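PDB 4O7J: CarG from Serratia, which probably contributes to intrinsic resistance to carbapenem antibiotics and is a structural homologue of lysozyme inhibitors. Local coordinates for residues K21-A27 against G39-H45; F75-R81 against Q141-Y147; L109-K115 against E127-T133. Residue numbers count along the deposited sequence, not the author numbering.

Interaction 1 (K21-A27 against G39-H45). With NA (sodium ion), chain C.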
loop_
_atom_site.group_PDB
_atom_site.type_symbol
_atom_site.label_atom_id
_atom_site.label_comp_id
_atom_site.label_asym_id
_atom_site.label_seq_id
_atom_site.Cartn_x
_atom_site.Cartn_y
_atom_site.Cartn_z
ATOM N N LYS A 21 -13.246 13.768 2.120
ATOM C CA LYS A 21 -11.816 13.775 1.788
ATOM C C LYS A 21 -11.264 12.337 1.860
ATOM O O LYS A 21 -11.476 11.621 2.808
ATOM C CB LYS A 21 -10.999 14.703 2.693
ATOM C CG LYS A 21 -11.388 16.165 2.592
ATOM C CD LYS A 21 -10.839 16.885 1.368
ATOM C CE LYS A 21 -11.089 18.382 1.552
ATOM N NZ LYS A 21 -11.656 18.978 0.331
ATOM N N ASP A 22 -10.561 11.963 0.815
ATOM C CA ASP A 22 -9.804 10.730 0.726
ATOM C C ASP A 22 -8.332 10.947 0.938
ATOM O O ASP A 22 -7.893 12.105 1.117
ATOM C CB ASP A 22 -10.065 10.205 -0.669
ATOM C CG ASP A 22 -11.530 10.276 -1.019
ATOM O OD1 ASP A 22 -12.355 9.747 -0.245
ATOM O OD2 ASP A 22 -11.892 10.886 -2.048
ATOM N N TYR A 23 -7.539 9.871 0.919
ATOM C CA TYR A 23 -6.092 10.029 1.120
ATOM C C TYR A 23 -5.392 9.653 -0.140
ATOM O O TYR A 23 -5.697 8.572 -0.762
ATOM C CB TYR A 23 -5.520 9.079 2.146
ATOM C CG TYR A 23 -6.027 9.142 3.559
ATOM C CD1 TYR A 23 -6.520 10.280 4.148
ATOM C CD2 TYR A 23 -5.930 7.962 4.344
ATOM C CE1 TYR A 23 -6.936 10.271 5.538
ATOM C CE2 TYR A 23 -6.336 7.947 5.653
ATOM C CZ TYR A 23 -6.827 9.096 6.250
ATOM O OH TYR A 23 -7.163 8.914 7.568
ATOM N N VAL A 24 -4.467 10.511 -0.556
ATOM C CA VAL A 24 -3.439 10.125 -1.571
ATOM C C VAL A 24 -2.143 10.226 -0.830
ATOM O O VAL A 24 -1.733 11.337 -0.396
ATOM C CB VAL A 24 -3.435 11.068 -2.763
ATOM C CG1 VAL A 24 -2.419 10.628 -3.801
ATOM C CG2 VAL A 24 -4.824 11.158 -3.312
ATOM N N VAL A 25 -1.461 9.106 -0.665
ATOM C CA VAL A 25 -0.255 9.085 0.081
ATOM C C VAL A 25 0.909 8.978 -0.875
ATOM O O VAL A 25 1.034 8.002 -1.661
ATOM C CB VAL A 25 -0.215 7.932 1.119
ATOM C CG1 VAL A 25 1.028 8.074 1.946
ATOM C CG2 VAL A 25 -1.448 7.993 2.011
ATOM N N LEU A 26 1.776 9.985 -0.823
ATOM C CA LEU A 26 3.015 9.975 -1.584
ATOM C C LEU A 26 4.147 9.538 -0.680
ATOM O O LEU A 26 4.432 10.192 0.356
ATOM C CB LEU A 26 3.267 11.394 -2.086
ATOM C CG LEU A 26 4.584 11.619 -2.832
ATOM C CD1 LEU A 26 4.576 10.763 -4.083
ATOM C CD2 LEU A 26 4.832 13.133 -3.070
ATOM N N ALA A 27 4.852 8.505 -1.070
ATOM C CA ALA A 27 5.893 7.923 -0.256
ATOM C C ALA A 27 6.939 7.336 -1.156
ATOM O O ALA A 27 6.797 7.357 -2.374
ATOM C CB ALA A 27 5.298 6.848 0.649
ATOM N N GLY A 39 6.106 6.202 -4.797
ATOM C CA GLY A 39 4.868 5.488 -4.904
ATOM C C GLY A 39 3.651 6.247 -4.409
ATOM O O GLY A 39 3.749 7.022 -3.428
ATOM N N LEU A 40 2.531 6.076 -5.114
ATOM C CA LEU A 40 1.255 6.657 -4.682
ATOM C C LEU A 40 0.318 5.523 -4.174
ATOM O O LEU A 40 0.115 4.515 -4.881
ATOM C CB LEU A 40 0.562 7.275 -5.875
ATOM C CG LEU A 40 1.349 8.394 -6.514
ATOM C CD1 LEU A 40 0.629 8.877 -7.774
ATOM C CD2 LEU A 40 1.496 9.565 -5.564
ATOM N N THR A 41 -0.289 5.745 -3.037
ATOM C CA THR A 41 -1.271 4.817 -2.450
ATOM C C THR A 41 -2.576 5.627 -2.204
ATOM O O THR A 41 -2.515 6.748 -1.698
ATOM C CB THR A 41 -0.706 4.178 -1.150
ATOM O OG1 THR A 41 0.622 3.670 -1.369
ATOM C CG2 THR A 41 -1.616 2.966 -0.722
ATOM N N PHE A 42 -3.724 5.086 -2.646
ATOM C CA PHE A 42 -5.041 5.735 -2.621
ATOM C C PHE A 42 -5.974 5.070 -1.637
ATOM O O PHE A 42 -6.157 3.885 -1.648
ATOM C CB PHE A 42 -5.682 5.745 -3.987
ATOM C CG PHE A 42 -4.897 6.519 -5.047
ATOM C CD1 PHE A 42 -3.931 5.866 -5.780
ATOM C CD2 PHE A 42 -5.156 7.838 -5.280
ATOM C CE1 PHE A 42 -3.164 6.524 -6.698
ATOM C CE2 PHE A 42 -4.427 8.531 -6.234
ATOM C CZ PHE A 42 -3.401 7.875 -6.907
ATOM N N PHE A 43 -6.587 5.886 -0.782
ATOM C CA PHE A 43 -7.544 5.414 0.174
ATOM C C PHE A 43 -8.792 6.261 0.089
ATOM O O PHE A 43 -8.735 7.453 0.468
ATOM C CB PHE A 43 -7.004 5.484 1.614
ATOM C CG PHE A 43 -5.734 4.729 1.835
ATOM C CD1 PHE A 43 -4.532 5.322 1.609
ATOM C CD2 PHE A 43 -5.743 3.457 2.413
ATOM C CE1 PHE A 43 -3.380 4.661 1.846
ATOM C CE2 PHE A 43 -4.566 2.765 2.620
ATOM C CZ PHE A 43 -3.374 3.355 2.303
ATOM N N ILE A 44 -9.921 5.610 -0.181
ATOM C CA ILE A 44 -11.215 6.283 -0.375
ATOM C C ILE A 44 -12.020 6.252 0.941
ATOM O O ILE A 44 -12.134 5.197 1.603
ATOM C CB ILE A 44 -12.039 5.631 -1.429
ATOM C CG1 ILE A 44 -11.329 5.718 -2.792
ATOM C CG2 ILE A 44 -13.418 6.300 -1.493
ATOM C CD1 ILE A 44 -10.974 7.134 -3.233
ATOM N N HIS A 45 -12.455 7.396 1.342
ATOM C CA HIS A 45 -13.137 7.524 2.632
ATOM C C HIS A 45 -14.589 6.999 2.434
ATOM O O HIS A 45 -15.299 7.460 1.545
ATOM C CB HIS A 45 -13.100 8.987 3.001
ATOM C CG HIS A 45 -13.593 9.313 4.378
ATOM N ND1 HIS A 45 -13.375 10.548 4.959
ATOM C CD2 HIS A 45 -14.275 8.588 5.296
ATOM C CE1 HIS A 45 -13.886 10.563 6.178
ATOM N NE2 HIS A 45 -14.454 9.394 6.401
HETATM NA NA NA C . -14.203 11.044 -1.421
HETATM O O HOH W 1 2.550 5.543 -1.207
HETATM O O HOH W 2 -15.217 9.295 -0.492
#
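F43 gives up the most surface here, with D22 and V25 next. F43 pairs with Y23 in the antiparallel strands 22-27 and 39-45, whose axes approach to 4.7 Å at 165°. Two backbone bonds close this pair: Y23 N to F43 O at 2.7 Å and F43 N to Y23 O at 2.8 Å. The F43 ring reaches diagonally across to the partner strand, to V25 on the same face, so F43 CE1 lies 3.9 Å from V25 CG2. V25 makes its own pair with T41, with V25 N to T41 O at 2.8 Å and T41 N to V25 O at 3.0 Å. The strands form a beta hairpin inside a larger antiparallel sheet. The second subunit covers the face carrying Y23, V25 and F43; its own F43 packs on V25 and A27. D22 sits where the hairpin meets the sodium site. It binds NA through D22 OD1 at 2.5 Å and D22 OD2 at 2.4 Å; D14, N16, D18 and L20 also bind the ion. D22 OD1 also accepts H45 N at 2.8 Å. The imidazole turns back to K21, with H45 ND1 donating to K21 O at 3.1 Å.

Interaction 2 (F75-R81 against Q141-Y147); sequences FLVQDNR and QSADEAY
F75 is extended (phi/psi -153/159°), with chi1 p, its CA 4.8 Å from S142 CA. Q141 NE2 stands over one ring face, 3.5 Å from F75 CE1, and also bonds F102 O. L76 makes both hydrogen bonds: L76 N to S142 OG and A143 N to L76 O, each 2.8 Å. S142 (-121/136°) leads into the 3-10 segment 143-147. V77 (-93/-27°), its CA 5.4 Å from A143 CA, and Q78 both face Y67, a classic beta bulge. Their side chains point away from 141-147. Strand geometry then runs to R81. D79 (chi1 t) points toward the 3-10 segment, with D79 OD2 3.2 Å from D144 CB. R81 (t, t, m) lies along Y147 (chi1 m): R81 CB is 3.8 Å from the ring centroid in a CH-pi contact, and R81 CZ is 3.3 Å from Y147 CD2. Y147 OH bonds V92 O, so the 3-10 segment lies over strands 78-85 and 88-96. Polar bonding is concentrated at L76, so toward R81 the contact depends mainly on ring packing.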
loop_
_atom_site.group_PDB
_atom_site.type_symbol
_atom_site.label_atom_id
_atom_site.label_comp_id
_atom_site.label_asym_id
_atom_site.label_seq_id
_atom_site.Cartn_x
_atom_site.Cartn_y
_atom_site.Cartn_z
ATOM N N PHE A 75 16.953 7.972 -15.076
ATOM C CA PHE A 75 15.722 8.202 -15.778
ATOM C C PHE A 75 14.706 7.168 -15.401
ATOM O O PHE A 75 15.072 6.168 -14.923
ATOM C CB PHE A 75 15.975 8.201 -17.274
ATOM C CG PHE A 75 16.478 6.908 -17.815
ATOM C CD1 PHE A 75 17.827 6.632 -17.876
ATOM C CD2 PHE A 75 15.600 5.965 -18.297
ATOM C CE1 PHE A 75 18.268 5.460 -18.393
ATOM C CE2 PHE A 75 16.055 4.779 -18.787
ATOM C CZ PHE A 75 17.390 4.526 -18.820
ATOM N N LEU A 76 13.440 7.477 -15.613
ATOM C CA LEU A 76 12.372 6.577 -15.317
ATOM C C LEU A 76 11.975 5.835 -16.604
ATOM O O LEU A 76 11.815 6.439 -17.688
ATOM C CB LEU A 76 11.199 7.367 -14.808
ATOM C CG LEU A 76 11.459 8.041 -13.436
ATOM C CD1 LEU A 76 10.264 8.852 -13.034
ATOM C CD2 LEU A 76 11.767 7.007 -12.393
ATOM N N VAL A 77 11.643 4.587 -16.412
ATOM C CA VAL A 77 10.945 3.770 -17.391
ATOM C C VAL A 77 9.396 3.797 -17.200
ATOM O O VAL A 77 8.664 3.594 -18.139
ATOM C CB VAL A 77 11.517 2.351 -17.473
ATOM C CG1 VAL A 77 12.983 2.386 -17.958
ATOM C CG2 VAL A 77 11.470 1.688 -16.135
ATOM N N GLN A 78 8.914 4.029 -15.985
ATOM C CA GLN A 78 7.525 4.127 -15.719
ATOM C C GLN A 78 7.315 5.154 -14.610
ATOM O O GLN A 78 8.087 5.194 -13.632
ATOM C CB GLN A 78 6.962 2.750 -15.325
ATOM C CG GLN A 78 5.465 2.668 -15.116
ATOM C CD GLN A 78 4.914 1.235 -15.365
ATOM O OE1 GLN A 78 5.471 0.459 -16.127
ATOM N NE2 GLN A 78 3.822 0.917 -14.763
ATOM N N ASP A 79 6.278 5.991 -14.782
ATOM C CA ASP A 79 5.902 7.015 -13.786
ATOM C C ASP A 79 4.415 7.094 -13.697
ATOM O O ASP A 79 3.700 6.603 -14.576
ATOM C CB ASP A 79 6.462 8.373 -14.126
ATOM C CG ASP A 79 6.595 9.304 -12.948
ATOM O OD1 ASP A 79 6.415 8.916 -11.748
ATOM O OD2 ASP A 79 6.897 10.480 -13.245
ATOM N N ASN A 80 3.918 7.636 -12.595
ATOM C CA ASN A 80 2.506 7.908 -12.404
ATOM C C ASN A 80 2.318 9.302 -11.907
ATOM O O ASN A 80 3.104 9.772 -11.102
ATOM C CB ASN A 80 1.887 6.899 -11.399
ATOM C CG ASN A 80 2.210 5.489 -11.749
ATOM O OD1 ASN A 80 1.572 4.896 -12.594
ATOM N ND2 ASN A 80 3.217 4.948 -11.112
ATOM N N ARG A 81 1.279 9.994 -12.394
ATOM C CA ARG A 81 1.056 11.344 -11.975
ATOM C C ARG A 81 -0.432 11.654 -11.947
ATOM O O ARG A 81 -1.160 11.248 -12.825
ATOM C CB ARG A 81 1.885 12.330 -12.855
ATOM C CG ARG A 81 1.883 13.773 -12.383
ATOM C CD ARG A 81 2.942 14.652 -13.071
ATOM N NE ARG A 81 4.297 14.169 -12.896
ATOM C CZ ARG A 81 5.372 14.697 -13.499
ATOM N NH1 ARG A 81 5.245 15.717 -14.326
ATOM N NH2 ARG A 81 6.555 14.152 -13.291
ATOM N N GLN A 141 13.868 10.230 -23.221
ATOM C CA GLN A 141 14.747 9.439 -22.408
ATOM C C GLN A 141 14.019 8.921 -21.118
ATOM O O GLN A 141 14.245 7.786 -20.749
ATOM C CB GLN A 141 15.956 10.235 -21.990
ATOM C CG GLN A 141 16.963 9.485 -21.127
ATOM C CD GLN A 141 17.573 8.327 -21.842
ATOM O OE1 GLN A 141 18.238 8.550 -22.844
ATOM N NE2 GLN A 141 17.373 7.057 -21.339
ATOM N N SER A 142 13.248 9.778 -20.472
ATOM C CA SER A 142 12.615 9.438 -19.202
ATOM C C SER A 142 11.125 9.575 -19.360
ATOM O O SER A 142 10.618 10.498 -20.050
ATOM C CB SER A 142 13.159 10.380 -18.085
ATOM O OG SER A 142 12.722 9.938 -16.805
ATOM N N ALA A 143 10.375 8.597 -18.843
ATOM C CA ALA A 143 8.919 8.534 -19.086
ATOM C C ALA A 143 8.179 9.761 -18.587
ATOM O O ALA A 143 7.248 10.219 -19.244
ATOM C CB ALA A 143 8.315 7.267 -18.445
ATOM N N ASP A 144 8.647 10.346 -17.488
ATOM C CA ASP A 144 8.019 11.522 -16.900
ATOM C C ASP A 144 8.117 12.763 -17.836
ATOM O O ASP A 144 7.300 13.683 -17.704
ATOM C CB ASP A 144 8.646 11.874 -15.557
ATOM C CG ASP A 144 10.128 12.002 -15.656
ATOM O OD1 ASP A 144 10.746 10.986 -16.027
ATOM O OD2 ASP A 144 10.658 13.096 -15.433
ATOM N N GLU A 145 9.049 12.737 -18.774
ATOM C CA GLU A 145 9.111 13.842 -19.713
ATOM C C GLU A 145 7.840 13.977 -20.589
ATOM O O GLU A 145 7.534 15.050 -21.021
ATOM C CB GLU A 145 10.360 13.774 -20.547
ATOM C CG GLU A 145 11.687 13.997 -19.848
ATOM C CD GLU A 145 12.783 13.761 -20.877
ATOM O OE1 GLU A 145 13.299 12.664 -20.927
ATOM O OE2 GLU A 145 12.958 14.649 -21.748
ATOM N N ALA A 146 7.155 12.872 -20.850
ATOM C CA ALA A 146 5.981 12.854 -21.689
ATOM C C ALA A 146 4.790 13.569 -21.031
ATOM O O ALA A 146 3.827 13.877 -21.675
ATOM C CB ALA A 146 5.590 11.438 -22.063
ATOM N N TYR A 147 4.860 13.841 -19.735
ATOM C CA TYR A 147 3.706 14.516 -19.044
ATOM C C TYR A 147 3.589 15.961 -19.570
ATOM O O TYR A 147 2.551 16.595 -19.429
ATOM C CB TYR A 147 3.874 14.566 -17.518
ATOM C CG TYR A 147 3.674 13.238 -16.853
ATOM C CD1 TYR A 147 2.506 12.536 -17.030
ATOM C CD2 TYR A 147 4.619 12.691 -16.050
ATOM C CE1 TYR A 147 2.323 11.300 -16.514
ATOM C CE2 TYR A 147 4.427 11.470 -15.491
ATOM C CZ TYR A 147 3.259 10.769 -15.719
ATOM O OH TYR A 147 3.079 9.569 -15.083
#

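Interaction 3 (L109-K115 against E127-T133); sequences LTIYRFK and EWSMSKT
Six backbone hydrogen bonds join these antiparallel strands of a beta hairpin. K115 N to E127 O (2.9 Å) and E127 N to K115 O (3.0 Å) close one pair. R113 N to S129 O (2.9 Å) and S129 N to R113 O (2.8 Å) close the next. I111 N then bonds K132 O at 2.9 Å, while I111 O accepts S131 N at 2.7 Å. S131 (phi/psi -90/-43°) and K132 thus both face I111, a classic beta bulge that shifts the register by one. T110-T133, Y112-M130 and F114-W128 are non-hydrogen-bonded pairs. The short axes approach to 4.3 Å at 133°, a strongly twisted pairing.

R113 (chi1 p) lays its guanidinium over S129 CB. On the other face, Y112 (chi1 m) and W128 (chi1 m) meet with Y112 CB 3.7 Å from W128 CB. Y112 CE1 is 4.0 Å from M130 CB. F114 CB (chi1 t) lies 4.3 Å from W128 CZ3. W128 also stacks edge-to-face with F42, and Y112 likewise with W64. T110 CG2 is 3.6 Å from M130 SD. Beyond it, water 3 bridges T110 OG1 at 2.8 Å and T133 OG1 at 2.6 Å.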
loop_
_atom_site.group_PDB
_atom_site.type_symbol
_atom_site.label_atom_id
_atom_site.label_comp_id
_atom_site.label_asym_id
_atom_site.label_seq_id
_atom_site.Cartn_x
_atom_site.Cartn_y
_atom_site.Cartn_z
ATOM N N LEU A 109 0.924 6.904 -22.672
ATOM C CA LEU A 109 0.236 7.538 -21.545
ATOM C C LEU A 109 -1.078 6.919 -21.374
ATOM O O LEU A 109 -1.883 6.973 -22.309
ATOM C CB LEU A 109 0.108 9.035 -21.758
ATOM C CG LEU A 109 1.372 9.892 -21.798
ATOM C CD1 LEU A 109 1.091 11.195 -22.530
ATOM C CD2 LEU A 109 1.989 10.136 -20.411
ATOM N N THR A 110 -1.250 6.216 -20.229
ATOM C CA THR A 110 -2.489 5.495 -19.907
ATOM C C THR A 110 -3.206 6.368 -18.896
ATOM O O THR A 110 -2.646 6.739 -17.858
ATOM C CB THR A 110 -2.267 4.107 -19.353
ATOM O OG1 THR A 110 -1.420 3.436 -20.251
ATOM C CG2 THR A 110 -3.574 3.365 -19.165
ATOM N N ILE A 111 -4.408 6.780 -19.264
ATOM C CA ILE A 111 -5.262 7.657 -18.489
ATOM C C ILE A 111 -6.285 6.817 -17.784
ATOM O O ILE A 111 -7.101 6.079 -18.430
ATOM C CB ILE A 111 -6.028 8.635 -19.435
ATOM C CG1 ILE A 111 -5.120 9.310 -20.470
ATOM C CG2 ILE A 111 -6.875 9.604 -18.630
ATOM C CD1 ILE A 111 -4.091 10.203 -19.888
ATOM N N TYR A 112 -6.320 6.949 -16.458
ATOM C CA TYR A 112 -7.316 6.243 -15.655
ATOM C C TYR A 112 -8.265 7.233 -15.025
ATOM O O TYR A 112 -7.857 8.317 -14.593
ATOM C CB TYR A 112 -6.676 5.487 -14.514
ATOM C CG TYR A 112 -5.764 4.366 -14.894
ATOM C CD1 TYR A 112 -6.287 3.085 -15.170
ATOM C CD2 TYR A 112 -4.429 4.574 -15.086
ATOM C CE1 TYR A 112 -5.442 2.054 -15.559
ATOM C CE2 TYR A 112 -3.578 3.567 -15.474
ATOM C CZ TYR A 112 -4.094 2.305 -15.713
ATOM O OH TYR A 112 -3.267 1.318 -16.075
ATOM N N ARG A 113 -9.540 6.852 -14.978
ATOM C CA ARG A 113 -10.520 7.657 -14.304
ATOM C C ARG A 113 -11.053 6.845 -13.124
ATOM O O ARG A 113 -11.011 5.577 -13.103
ATOM C CB ARG A 113 -11.644 8.035 -15.304
ATOM C CG ARG A 113 -12.489 6.832 -15.616
ATOM C CD ARG A 113 -13.678 7.083 -16.503
ATOM N NE ARG A 113 -14.551 5.911 -16.394
ATOM C CZ ARG A 113 -14.328 4.740 -16.985
ATOM N NH1 ARG A 113 -13.268 4.553 -17.798
ATOM N NH2 ARG A 113 -15.210 3.751 -16.775
ATOM N N PHE A 114 -11.626 7.551 -12.172
ATOM C CA PHE A 114 -12.184 6.935 -11.000
ATOM C C PHE A 114 -13.485 6.197 -11.318
ATOM O O PHE A 114 -14.383 6.778 -11.954
ATOM C CB PHE A 114 -12.414 7.956 -9.952
ATOM C CG PHE A 114 -12.822 7.367 -8.678
ATOM C CD1 PHE A 114 -14.164 7.124 -8.396
ATOM C CD2 PHE A 114 -11.843 6.988 -7.766
ATOM C CE1 PHE A 114 -14.522 6.517 -7.198
ATOM C CE2 PHE A 114 -12.181 6.410 -6.592
ATOM C CZ PHE A 114 -13.526 6.167 -6.303
ATOM N N LYS A 115 -13.610 4.974 -10.839
ATOM C CA LYS A 115 -14.814 4.139 -11.127
ATOM C C LYS A 115 -15.302 3.382 -9.891
ATOM O O LYS A 115 -14.535 2.674 -9.193
ATOM C CB LYS A 115 -14.544 3.173 -12.249
ATOM C CG LYS A 115 -15.737 2.261 -12.602
ATOM C CD LYS A 115 -15.492 1.364 -13.770
ATOM C CE LYS A 115 -16.828 0.821 -14.278
ATOM N NZ LYS A 115 -16.602 -0.408 -15.087
ATOM N N GLU A 127 -11.944 1.658 -8.050
ATOM C CA GLU A 127 -10.760 1.386 -8.882
ATOM C C GLU A 127 -10.447 2.527 -9.866
ATOM O O GLU A 127 -11.282 3.366 -10.136
ATOM C CB GLU A 127 -10.896 0.057 -9.661
ATOM C CG GLU A 127 -11.835 0.244 -10.817
ATOM C CD GLU A 127 -12.332 -1.046 -11.489
ATOM O OE1 GLU A 127 -11.966 -2.172 -11.063
ATOM O OE2 GLU A 127 -13.135 -0.864 -12.445
ATOM N N TRP A 128 -9.224 2.513 -10.380
ATOM C CA TRP A 128 -8.799 3.351 -11.480
ATOM C C TRP A 128 -9.055 2.532 -12.765
ATOM O O TRP A 128 -8.510 1.427 -12.977
ATOM C CB TRP A 128 -7.351 3.673 -11.348
ATOM C CG TRP A 128 -7.063 4.643 -10.276
ATOM C CD1 TRP A 128 -6.486 4.376 -9.113
ATOM C CD2 TRP A 128 -7.387 6.047 -10.277
ATOM N NE1 TRP A 128 -6.386 5.500 -8.375
ATOM C CE2 TRP A 128 -6.945 6.553 -9.039
ATOM C CE3 TRP A 128 -8.046 6.904 -11.164
ATOM C CZ2 TRP A 128 -7.055 7.871 -8.707
ATOM C CZ3 TRP A 128 -8.192 8.229 -10.847
ATOM C CH2 TRP A 128 -7.706 8.727 -9.594
ATOM N N SER A 129 -9.962 3.051 -13.593
ATOM C CA SER A 129 -10.394 2.356 -14.753
ATOM C C SER A 129 -9.829 3.021 -15.970
ATOM O O SER A 129 -9.983 4.221 -16.157
ATOM C CB SER A 129 -11.940 2.377 -14.842
ATOM O OG SER A 129 -12.409 1.827 -16.062
ATOM N N MET A 130 -9.201 2.239 -16.837
ATOM C CA MET A 130 -8.560 2.810 -18.015
ATOM C C MET A 130 -9.586 3.502 -18.923
ATOM O O MET A 130 -10.598 2.916 -19.273
ATOM C CB MET A 130 -7.772 1.736 -18.778
ATOM C CG MET A 130 -7.070 2.348 -19.977
ATOM S SD MET A 130 -5.972 1.242 -20.820
ATOM C CE MET A 130 -6.858 -0.319 -20.786
ATOM N N SER A 131 -9.355 4.746 -19.225
ATOM C CA SER A 131 -10.165 5.534 -20.188
ATOM C C SER A 131 -9.624 5.406 -21.604
ATOM O O SER A 131 -10.383 5.153 -22.578
ATOM C CB SER A 131 -10.244 7.010 -19.832
ATOM O OG SER A 131 -10.648 7.155 -18.499
ATOM N N LYS A 132 -8.318 5.488 -21.704
ATOM C CA LYS A 132 -7.664 5.607 -22.996
ATOM C C LYS A 132 -6.144 5.501 -22.777
ATOM O O LYS A 132 -5.630 5.892 -21.731
ATOM C CB LYS A 132 -7.980 6.999 -23.537
ATOM C CG LYS A 132 -7.506 7.403 -24.889
ATOM C CD LYS A 132 -7.692 6.352 -25.978
ATOM C CE LYS A 132 -7.053 6.864 -27.294
ATOM N NZ LYS A 132 -6.716 5.836 -28.319
ATOM N N THR A 133 -5.440 4.998 -23.795
ATOM C CA THR A 133 -3.984 5.051 -23.824
ATOM C C THR A 133 -3.621 5.813 -25.118
ATOM O O THR A 133 -4.297 5.623 -26.155
ATOM C CB THR A 133 -3.353 3.674 -23.761
ATOM O OG1 THR A 133 -3.703 3.017 -22.548
ATOM C CG2 THR A 133 -1.842 3.753 -23.850
HETATM O O HOH W 3 -2.047 1.174 -21.711
#

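How the interactions relate
Interaction 1 belongs to one antiparallel sheet. Interactions 2 and 3 both involve the other, in which 78-85 and 126-135 are the outermost strands within the chain. The centre of interaction 1 is about 21 Å from that of interaction 2 and about 17 Å from that of interaction 3. Interactions 2 and 3 are also about 17 Å apart. Along the chain, interaction 1 closes first. Interaction 3 is nested inside the loop closed by interaction 2. All three touch by packing. L40-N80, F42-W128 and I44-F114 pack the two sheets against each other; F114 lies near the sodium site. Y147-L109 places the 3-10 segment on strand 107-116 of the second sheet.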